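Local coordinates for SusD homolog (Bacteroides thetaiotaomicron, PDB 4MRU), which probably binds mucin O-glycans at the cell surface as a SusD-like outer-membrane lipoprotein with a TPR-like helical fold, at residues 371-376 with 397-402; 392-397 with 411-416; 269-274 with 376-381. All blocks are in the same frame, centred on the assembly; numbering follows the deposited sequence.

Interaction 1 (371-376 with 397-402); sequences YLNSIA and TVKWNE. With MG (magnesium ion), chain C; EDO (1,2-ethanediol), chain L.
A type I beta turn from Tyr371 to Ser374 lies against the irregular segment 397-402 with Asn373 and Lys399 as the nearest pair of CA atoms, and one backbone bond ties the two: Lys399 N donates to Ser374 O at 3.0 Å, in the carbonyl plane. Val398 points toward the turn and packs on it. Its CG1, anti to the backbone N, meets Tyr371 O, while CG2 makes a CH-pi contact over one face of the Tyr371 ring, 4.1 Å from the centroid; a beta-branched residue can serve both at once. The ring is held at its far end by Gln418, bonded to the hydroxyl. Water 1 bridges Leu372 O and Trp400 N. Lys399 CB packs on Ser374 O, and the chain runs extended past Asn373 O until a bend at chi4 (-63°) lets NZ donate to both hydroxyls of an ethanediol, probably from the crystallisation liquor. An alanine here lacks the chain beyond CB, and would probably leave Asn373 O and Ile375 CG2 less covered and the ethanediol without its NZ bonds. Asn373 OD1 binds magnesium at 2.1 Å, five waters completing the octahedron, and ND2 donates to water 2. With one protein ligand, the ion is probably held loosely, as a largely hydrated surface site.

Interaction 2 (392-397 with 411-416); sequences SPANIT and NLERII
In this SusD-like, TPR-related helical fold, the long loop that leads into helix 408-423 folds back over that helix, and residues 392-397 pack on the turn carrying Glu413 and Arg414. Hydrogen bonds come first. Arg414 grips Thr397 side-on with two nitrogens: NE donates to Thr397 O at 2.9 Å, from above the carbonyl plane, and NH2 reaches Thr397 OG1, which lies in the guanidinium plane, at 3.0 Å. A weak third bond runs from NH2 to the same carbonyl. Thr397 suits the place because its hydroxyl, set between the backbone N and carbonyl carbon (chi1 63°), stands on the same side as the guanidinium and adds an acceptor to the one its backbone offers. The third nitrogen, NH1, turns back to its own helix, donating to Asn411 OD1 and forming a salt bridge with Glu410, so the flat group is fixed in rotation and its buried charge is probably balanced there. Van der Waals contacts centre on Ile396. Its CD1 sits 3.5 Å above one face of the guanidinium, toward the rim, and its CG1 touches Arg414 CB; a branched hydrocarbon can cover this face without competing for the N-H groups. Ile396 and Glu413 reach toward each other, and the carboxylate OE2 comes up to Ile396 CB at 3.5 Å. Waters complete the set. Glu413, extended with CG anti to the backbone N, carries its carboxylate to two of them: OE2 is 2.8 Å from water 8, which accepts from Asn395 N, and OE1 is 2.7 Å from water 9.

Interaction 3 (269-274 with 376-381); sequences NGYADP and ASPSGY. With EDO (1,2-ethanediol), chain I.
A Schellman motif ends helix 262-270, with Ala272 at positive phi (50°), and the extended segment 376-381 runs across this helix C-terminus, joining the helix to the loop that follows helix 368-371. The nearest CA atoms are those of Gly270 and Pro378, 4.2 Å apart. Glycine suits this place for a steric reason: a beta carbon on Gly270 would point at the other segment and clash with Ser377 O, Pro378 CA and Ser379 N. In its absence Gly270 CA makes a CA-H...O contact with Ser377 O at 3.4 Å, and Ser379 OG comes to 3.2 Å from the same carbon. The methyl group of Ala376, pointing at the helix end, touches Gly270 O at 3.3 Å, a spot suited to a small side chain. Tyr271 flanks the glycine. With CG anti to the carbonyl carbon (chi1 -62°), this rotamer brings the ring up to the segment, so that Ala376 O meets its edge in plane, 3.4 Å from CE1. Farther along, Pro378 lies beside the tyrosine, pointing the same way, with CD 4.0 Å from Tyr271 CE1 and CG near the hydroxyl, which itself bonds to Ile396 O; the rigid proline ring offers CG and CD as a hydrocarbon surface. At the other end, Asn269 ND2 donates almost straight (171°) to O1 of an ethanediol, probably from the crystallisation liquor, whose C1 rests on Ser379 CB. Asn269 OD1 is bonded to Arg276, so the amide is used at both ends. A backbone hydrogen bond joins Ser379 to Cys266, one turn back in the helix. Between the two segments themselves none crosses, which implies that close fit and van der Waals contact, helped by one C-H...O approach, carry their meeting.

All three interactions involve the long loop between helices 368-371 and 408-423: interaction 1 ties two parts of the loop together, while 2 and 3 tie it to helices. Interaction 2 is the buried one, joining the loop to helix 408-423 through an arginine and glutamate; interactions 1 and 3 are only partly buried. Interaction 1 ends in a hydrated metal site, whereas interaction 3 meets the end of helix 262-270 mainly by shape, with no hydrogen bond between its own two segments. Thr397 is shared by interactions 1 and 2, and Ala376 by 1 and 3. Tyr271 connects all three: its ring touches Val398 and Tyr371, and its hydroxyl is the tie between interactions 2 and 3.

Interaction 1 (371-376 with 397-402)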
loop_
_atom_site.group_PDB
_atom_site.type_symbol
_atom_site.label_atom_id
_atom_site.label_comp_id
_atom_site.label_asym_id
_atom_site.label_seq_id
_atom_site.Cartn_x
_atom_site.Cartn_y
_atom_site.Cartn_z
ATOM N N TYR A 371 25.060 0.905 5.827
ATOM C CA TYR A 371 23.922 -0.018 5.762
ATOM C C TYR A 371 23.829 -0.675 4.373
ATOM O O TYR A 371 23.613 -1.861 4.235
ATOM C CB TYR A 371 22.629 0.747 6.094
ATOM C CG TYR A 371 21.323 -0.035 5.989
ATOM C CD1 TYR A 371 20.835 -0.748 7.083
ATOM C CD2 TYR A 371 20.569 -0.014 4.840
ATOM C CE1 TYR A 371 19.661 -1.445 7.032
ATOM C CE2 TYR A 371 19.335 -0.701 4.772
ATOM C CZ TYR A 371 18.880 -1.389 5.876
ATOM O OH TYR A 371 17.679 -2.067 5.812
ATOM N N LEU A 372 24.106 0.101 3.354
ATOM C CA LEU A 372 24.058 -0.388 1.968
ATOM C C LEU A 372 25.107 -1.455 1.645
ATOM O O LEU A 372 24.977 -2.140 0.649
ATOM C CB LEU A 372 24.217 0.803 1.001
ATOM C CG LEU A 372 22.955 1.617 0.722
ATOM C CD1 LEU A 372 23.331 2.849 -0.059
ATOM C CD2 LEU A 372 21.964 0.771 -0.021
ATOM N N ASN A 373 26.115 -1.623 2.487
ATOM C CA ASN A 373 27.049 -2.707 2.321
ATOM C C ASN A 373 26.835 -3.856 3.267
ATOM O O ASN A 373 27.703 -4.724 3.405
ATOM C CB ASN A 373 28.461 -2.163 2.497
ATOM C CG ASN A 373 28.848 -1.256 1.354
ATOM O OD1 ASN A 373 28.610 -1.548 0.201
ATOM N ND2 ASN A 373 29.433 -0.110 1.695
ATOM N N SER A 374 25.694 -3.871 3.950
ATOM C CA SER A 374 25.431 -4.893 4.939
ATOM C C SER A 374 25.228 -6.242 4.272
ATOM O O SER A 374 24.554 -6.348 3.226
ATOM C CB SER A 374 24.179 -4.543 5.767
ATOM O OG SER A 374 23.806 -5.625 6.598
ATOM N N ILE A 375 25.787 -7.281 4.902
ATOM C CA ILE A 375 25.567 -8.671 4.469
ATOM C C ILE A 375 24.891 -9.477 5.561
ATOM O O ILE A 375 24.901 -10.684 5.529
ATOM C CB ILE A 375 26.885 -9.316 4.016
ATOM C CG1 ILE A 375 27.952 -9.294 5.117
ATOM C CG2 ILE A 375 27.367 -8.599 2.763
ATOM C CD1 ILE A 375 29.146 -10.182 4.782
ATOM N N ALA A 376 24.264 -8.772 6.519
ATOM C CA ALA A 376 23.498 -9.438 7.582
ATOM C C ALA A 376 22.180 -9.976 7.041
ATOM O O ALA A 376 21.564 -9.354 6.190
ATOM C CB ALA A 376 23.207 -8.473 8.717
ATOM N N THR A 397 20.033 -10.057 1.728
ATOM C CA THR A 397 20.821 -9.006 2.361
ATOM C C THR A 397 20.622 -7.698 1.680
ATOM O O THR A 397 20.062 -7.616 0.567
ATOM C CB THR A 397 22.309 -9.350 2.296
ATOM O OG1 THR A 397 22.695 -9.408 0.940
ATOM C CG2 THR A 397 22.619 -10.716 2.960
ATOM N N VAL A 398 21.107 -6.643 2.313
ATOM C CA VAL A 398 20.986 -5.292 1.732
ATOM C C VAL A 398 21.956 -5.045 0.577
ATOM O O VAL A 398 21.585 -4.451 -0.442
ATOM C CB VAL A 398 21.230 -4.192 2.769
ATOM C CG1 VAL A 398 21.093 -2.816 2.119
ATOM C CG2 VAL A 398 20.256 -4.327 3.940
ATOM N N LYS A 399 23.173 -5.538 0.715
ATOM C CA LYS A 399 24.217 -5.227 -0.268
ATOM C C LYS A 399 23.861 -5.719 -1.689
ATOM O O LYS A 399 23.557 -6.894 -1.915
ATOM C CB LYS A 399 25.568 -5.794 0.186
ATOM C CG LYS A 399 26.778 -5.405 -0.680
ATOM C CD LYS A 399 28.073 -5.964 -0.111
ATOM C CE LYS A 399 29.317 -5.506 -0.861
ATOM N NZ LYS A 399 29.284 -6.004 -2.266
ATOM N N TRP A 400 23.969 -4.808 -2.643
ATOM C CA TRP A 400 23.683 -5.100 -4.071
ATOM C C TRP A 400 24.526 -6.258 -4.622
ATOM O O TRP A 400 25.715 -6.381 -4.324
ATOM C CB TRP A 400 23.868 -3.828 -4.919
ATOM C CG TRP A 400 23.468 -3.988 -6.363
ATOM C CD1 TRP A 400 24.293 -4.243 -7.427
ATOM C CD2 TRP A 400 22.143 -3.938 -6.885
ATOM N NE1 TRP A 400 23.556 -4.355 -8.571
ATOM C CE2 TRP A 400 22.235 -4.142 -8.262
ATOM C CE3 TRP A 400 20.884 -3.746 -6.313
ATOM C CZ2 TRP A 400 21.109 -4.141 -9.096
ATOM C CZ3 TRP A 400 19.761 -3.690 -7.150
ATOM C CH2 TRP A 400 19.886 -3.892 -8.511
ATOM N N ASN A 401 23.887 -7.130 -5.403
ATOM C CA ASN A 401 24.573 -8.250 -6.017
ATOM C C ASN A 401 25.060 -7.752 -7.364
ATOM O O ASN A 401 24.264 -7.468 -8.234
ATOM C CB ASN A 401 23.666 -9.460 -6.174
ATOM C CG ASN A 401 24.394 -10.673 -6.737
ATOM O OD1 ASN A 401 25.275 -10.546 -7.586
ATOM N ND2 ASN A 401 23.983 -11.847 -6.325
ATOM N N GLU A 402 26.359 -7.683 -7.541
ATOM C CA GLU A 402 26.965 -7.031 -8.726
ATOM C C GLU A 402 26.774 -7.811 -10.018
ATOM O O GLU A 402 27.163 -7.340 -11.091
ATOM C CB GLU A 402 28.453 -6.798 -8.466
ATOM C CG GLU A 402 28.773 -5.854 -7.307
ATOM C CD GLU A 402 28.274 -4.430 -7.479
ATOM O OE1 GLU A 402 28.069 -3.943 -8.631
ATOM O OE2 GLU A 402 28.136 -3.744 -6.439
HETATM MG MG MG C . 28.839 -0.831 -1.818
HETATM C C1 EDO L . 28.174 -9.653 -2.115
HETATM O O1 EDO L . 27.759 -8.506 -2.898
HETATM C C2 EDO L . 29.687 -9.770 -1.944
HETATM O O2 EDO L . 30.289 -8.572 -1.406
HETATM O O HOH W 1 24.649 -1.857 -2.034
HETATM O O HOH W 2 30.252 0.575 -1.108
HETATM O O HOH W 3 22.090 -7.086 4.999
HETATM O O HOH W 4 30.320 -2.386 -2.104
HETATM O O HOH W 5 27.332 -2.089 -2.527
HETATM O O HOH W 6 29.129 -0.078 -3.799
HETATM O O HOH W 7 27.322 0.588 -1.488
#

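Interaction 2 (392-397 with 411-416)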
loop_
_atom_site.group_PDB
_atom_site.type_symbol
_atom_site.label_atom_id
_atom_site.label_comp_id
_atom_site.label_asym_id
_atom_site.label_seq_id
_atom_site.Cartn_x
_atom_site.Cartn_y
_atom_site.Cartn_z
ATOM N N SER A 392 13.854 -17.724 10.330
ATOM C CA SER A 392 13.900 -16.525 9.586
ATOM C C SER A 392 13.020 -16.603 8.332
ATOM O O SER A 392 12.982 -17.605 7.675
ATOM C CB SER A 392 15.355 -16.281 9.147
ATOM O OG SER A 392 15.381 -15.143 8.337
ATOM N N PRO A 393 12.403 -15.485 7.925
ATOM C CA PRO A 393 11.586 -15.477 6.713
ATOM C C PRO A 393 12.379 -15.470 5.403
ATOM O O PRO A 393 11.820 -15.845 4.367
ATOM C CB PRO A 393 10.802 -14.167 6.829
ATOM C CG PRO A 393 11.660 -13.291 7.681
ATOM C CD PRO A 393 12.329 -14.209 8.655
ATOM N N ALA A 394 13.648 -15.032 5.441
ATOM C CA ALA A 394 14.444 -14.846 4.215
ATOM C C ALA A 394 15.906 -14.768 4.526
ATOM O O ALA A 394 16.299 -14.537 5.684
ATOM C CB ALA A 394 13.995 -13.573 3.495
ATOM N N ASN A 395 16.742 -14.895 3.504
ATOM C CA ASN A 395 18.170 -14.671 3.709
ATOM C C ASN A 395 18.693 -13.469 2.915
ATOM O O ASN A 395 19.861 -13.167 2.987
ATOM C CB ASN A 395 18.955 -15.941 3.403
ATOM C CG ASN A 395 19.012 -16.261 1.932
ATOM O OD1 ASN A 395 18.361 -15.633 1.087
ATOM N ND2 ASN A 395 19.836 -17.235 1.609
ATOM N N ILE A 396 17.805 -12.743 2.255
ATOM C CA ILE A 396 18.166 -11.572 1.457
ATOM C C ILE A 396 18.910 -10.506 2.268
ATOM O O ILE A 396 18.491 -10.097 3.336
ATOM C CB ILE A 396 16.931 -10.921 0.757
ATOM C CG1 ILE A 396 17.348 -9.861 -0.300
ATOM C CG2 ILE A 396 15.964 -10.308 1.764
ATOM C CD1 ILE A 396 18.110 -10.430 -1.476
ATOM N N THR A 397 20.033 -10.057 1.728
ATOM C CA THR A 397 20.821 -9.006 2.361
ATOM C C THR A 397 20.622 -7.698 1.680
ATOM O O THR A 397 20.062 -7.616 0.567
ATOM C CB THR A 397 22.309 -9.350 2.296
ATOM O OG1 THR A 397 22.695 -9.408 0.940
ATOM C CG2 THR A 397 22.619 -10.716 2.960
ATOM N N ASN A 411 18.150 -9.602 -6.875
ATOM C CA ASN A 411 18.227 -8.173 -6.805
ATOM C C ASN A 411 16.802 -7.583 -6.741
ATOM O O ASN A 411 16.581 -6.594 -6.090
ATOM C CB ASN A 411 19.069 -7.580 -7.981
ATOM C CG ASN A 411 20.569 -7.576 -7.678
ATOM O OD1 ASN A 411 20.983 -7.382 -6.530
ATOM N ND2 ASN A 411 21.371 -7.828 -8.685
ATOM N N LEU A 412 15.844 -8.227 -7.402
ATOM C CA LEU A 412 14.457 -7.791 -7.300
ATOM C C LEU A 412 13.980 -7.947 -5.841
ATOM O O LEU A 412 13.346 -7.055 -5.271
ATOM C CB LEU A 412 13.567 -8.584 -8.247
ATOM C CG LEU A 412 12.066 -8.304 -8.172
ATOM C CD1 LEU A 412 11.770 -6.873 -8.560
ATOM C CD2 LEU A 412 11.286 -9.278 -9.070
ATOM N N GLU A 413 14.366 -9.059 -5.238
ATOM C CA GLU A 413 14.012 -9.333 -3.866
ATOM C C GLU A 413 14.514 -8.219 -2.918
ATOM O O GLU A 413 13.747 -7.754 -2.081
ATOM C CB GLU A 413 14.526 -10.705 -3.427
ATOM C CG GLU A 413 14.155 -11.050 -1.983
ATOM C CD GLU A 413 14.590 -12.415 -1.549
ATOM O OE1 GLU A 413 15.367 -13.096 -2.310
ATOM O OE2 GLU A 413 14.190 -12.798 -0.404
ATOM N N ARG A 414 15.761 -7.774 -3.062
ATOM C CA ARG A 414 16.254 -6.683 -2.200
ATOM C C ARG A 414 15.601 -5.331 -2.573
ATOM O O ARG A 414 15.300 -4.569 -1.675
ATOM C CB ARG A 414 17.801 -6.600 -2.139
ATOM C CG ARG A 414 18.557 -6.483 -3.433
ATOM C CD ARG A 414 20.032 -6.215 -3.141
ATOM N NE ARG A 414 20.584 -7.226 -2.253
ATOM C CZ ARG A 414 21.004 -8.429 -2.649
ATOM N NH1 ARG A 414 20.922 -8.796 -3.925
ATOM N NH2 ARG A 414 21.461 -9.287 -1.773
ATOM N N ILE A 415 15.367 -5.047 -3.861
ATOM C CA ILE A 415 14.679 -3.813 -4.229
ATOM C C ILE A 415 13.308 -3.773 -3.522
ATOM O O ILE A 415 12.954 -2.810 -2.880
ATOM C CB ILE A 415 14.502 -3.682 -5.745
ATOM C CG1 ILE A 415 15.860 -3.460 -6.427
ATOM C CG2 ILE A 415 13.503 -2.571 -6.076
ATOM C CD1 ILE A 415 15.821 -3.608 -7.911
ATOM N N ILE A 416 12.552 -4.854 -3.596
ATOM C CA ILE A 416 11.216 -4.852 -3.064
ATOM C C ILE A 416 11.247 -4.911 -1.542
ATOM O O ILE A 416 10.425 -4.266 -0.838
ATOM C CB ILE A 416 10.396 -6.036 -3.623
ATOM C CG1 ILE A 416 10.198 -5.940 -5.147
ATOM C CG2 ILE A 416 9.041 -6.108 -2.927
ATOM C CD1 ILE A 416 9.472 -4.703 -5.665
HETATM O O HOH W 8 15.598 -14.917 0.768
HETATM O O HOH W 9 17.371 -14.698 -1.572
#

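Interaction 3 (269-274 with 376-381)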
loop_
_atom_site.group_PDB
_atom_site.type_symbol
_atom_site.label_atom_id
_atom_site.label_comp_id
_atom_site.label_asym_id
_atom_site.label_seq_id
_atom_site.Cartn_x
_atom_site.Cartn_y
_atom_site.Cartn_z
ATOM N N ASN A 269 15.584 -5.819 12.614
ATOM C CA ASN A 269 16.564 -6.233 13.649
ATOM C C ASN A 269 17.757 -6.992 13.045
ATOM O O ASN A 269 18.887 -6.788 13.454
ATOM C CB ASN A 269 15.951 -7.089 14.751
ATOM C CG ASN A 269 15.172 -6.280 15.768
ATOM O OD1 ASN A 269 15.159 -5.033 15.772
ATOM N ND2 ASN A 269 14.537 -6.981 16.651
ATOM N N GLY A 270 17.492 -7.886 12.091
ATOM C CA GLY A 270 18.578 -8.608 11.405
ATOM C C GLY A 270 19.559 -7.637 10.743
ATOM O O GLY A 270 20.759 -7.821 10.794
ATOM N N TYR A 271 19.027 -6.595 10.109
ATOM C CA TYR A 271 19.838 -5.602 9.422
ATOM C C TYR A 271 20.357 -4.531 10.349
ATOM O O TYR A 271 21.075 -3.634 9.898
ATOM C CB TYR A 271 19.018 -4.925 8.318
ATOM C CG TYR A 271 18.484 -5.785 7.179
ATOM C CD1 TYR A 271 19.097 -6.970 6.793
ATOM C CD2 TYR A 271 17.388 -5.355 6.437
ATOM C CE1 TYR A 271 18.629 -7.711 5.705
ATOM C CE2 TYR A 271 16.914 -6.078 5.343
ATOM C CZ TYR A 271 17.537 -7.259 4.994
ATOM O OH TYR A 271 17.071 -7.957 3.918
ATOM N N ALA A 272 19.991 -4.572 11.629
ATOM C CA ALA A 272 20.374 -3.545 12.571
ATOM C C ALA A 272 20.054 -2.137 11.998
ATOM O O ALA A 272 20.833 -1.193 12.052
ATOM C CB ALA A 272 21.846 -3.698 12.957
ATOM N N ASP A 273 18.842 -2.001 11.500
ATOM C CA ASP A 273 18.447 -0.869 10.667
ATOM C C ASP A 273 18.349 0.380 11.538
ATOM O O ASP A 273 17.536 0.426 12.494
ATOM C CB ASP A 273 17.116 -1.224 9.997
ATOM C CG ASP A 273 16.736 -0.303 8.878
ATOM O OD1 ASP A 273 16.840 0.909 9.020
ATOM O OD2 ASP A 273 16.261 -0.844 7.855
ATOM N N PRO A 274 19.137 1.437 11.223
ATOM C CA PRO A 274 19.008 2.661 12.005
ATOM C C PRO A 274 17.614 3.338 11.971
ATOM O O PRO A 274 17.356 4.196 12.795
ATOM C CB PRO A 274 20.059 3.604 11.364
ATOM C CG PRO A 274 21.037 2.689 10.700
ATOM C CD PRO A 274 20.202 1.528 10.201
ATOM N N ALA A 376 24.264 -8.772 6.519
ATOM C CA ALA A 376 23.498 -9.438 7.582
ATOM C C ALA A 376 22.180 -9.976 7.041
ATOM O O ALA A 376 21.564 -9.354 6.190
ATOM C CB ALA A 376 23.207 -8.473 8.717
ATOM N N SER A 377 21.762 -11.121 7.553
ATOM C CA SER A 377 20.509 -11.740 7.161
ATOM C C SER A 377 19.367 -11.274 8.049
ATOM O O SER A 377 19.589 -10.938 9.209
ATOM C CB SER A 377 20.600 -13.259 7.261
ATOM O OG SER A 377 21.229 -13.753 6.084
ATOM N N PRO A 378 18.138 -11.340 7.537
ATOM C CA PRO A 378 16.974 -11.145 8.407
ATOM C C PRO A 378 17.025 -12.148 9.564
ATOM O O PRO A 378 17.541 -13.245 9.411
ATOM C CB PRO A 378 15.801 -11.399 7.476
ATOM C CG PRO A 378 16.341 -11.019 6.114
ATOM C CD PRO A 378 17.743 -11.539 6.126
ATOM N N SER A 379 16.589 -11.740 10.738
ATOM C CA SER A 379 16.740 -12.600 11.899
ATOM C C SER A 379 15.675 -13.702 11.929
ATOM O O SER A 379 14.587 -13.568 11.346
ATOM C CB SER A 379 16.651 -11.778 13.175
ATOM O OG SER A 379 17.845 -11.075 13.365
ATOM N N GLY A 380 15.984 -14.765 12.650
ATOM C CA GLY A 380 14.953 -15.694 13.094
ATOM C C GLY A 380 13.964 -14.966 14.020
ATOM O O GLY A 380 14.291 -13.947 14.614
ATOM N N TYR A 381 12.743 -15.472 14.134
ATOM C CA TYR A 381 11.750 -14.846 15.014
ATOM C C TYR A 381 11.736 -15.448 16.409
ATOM O O TYR A 381 11.368 -16.610 16.589
ATOM C CB TYR A 381 10.350 -14.942 14.431
ATOM C CG TYR A 381 9.332 -14.357 15.393
ATOM C CD1 TYR A 381 9.449 -13.072 15.870
ATOM C CD2 TYR A 381 8.237 -15.087 15.788
ATOM C CE1 TYR A 381 8.533 -12.541 16.766
ATOM C CE2 TYR A 381 7.331 -14.587 16.696
ATOM C CZ TYR A 381 7.464 -13.314 17.180
ATOM O OH TYR A 381 6.499 -12.838 18.048
HETATM C C1 EDO I . 14.180 -10.553 15.504
HETATM O O1 EDO I . 14.950 -9.976 16.575
HETATM C C2 EDO I . 12.842 -11.093 16.007
HETATM O O2 EDO I . 12.946 -12.115 17.046
#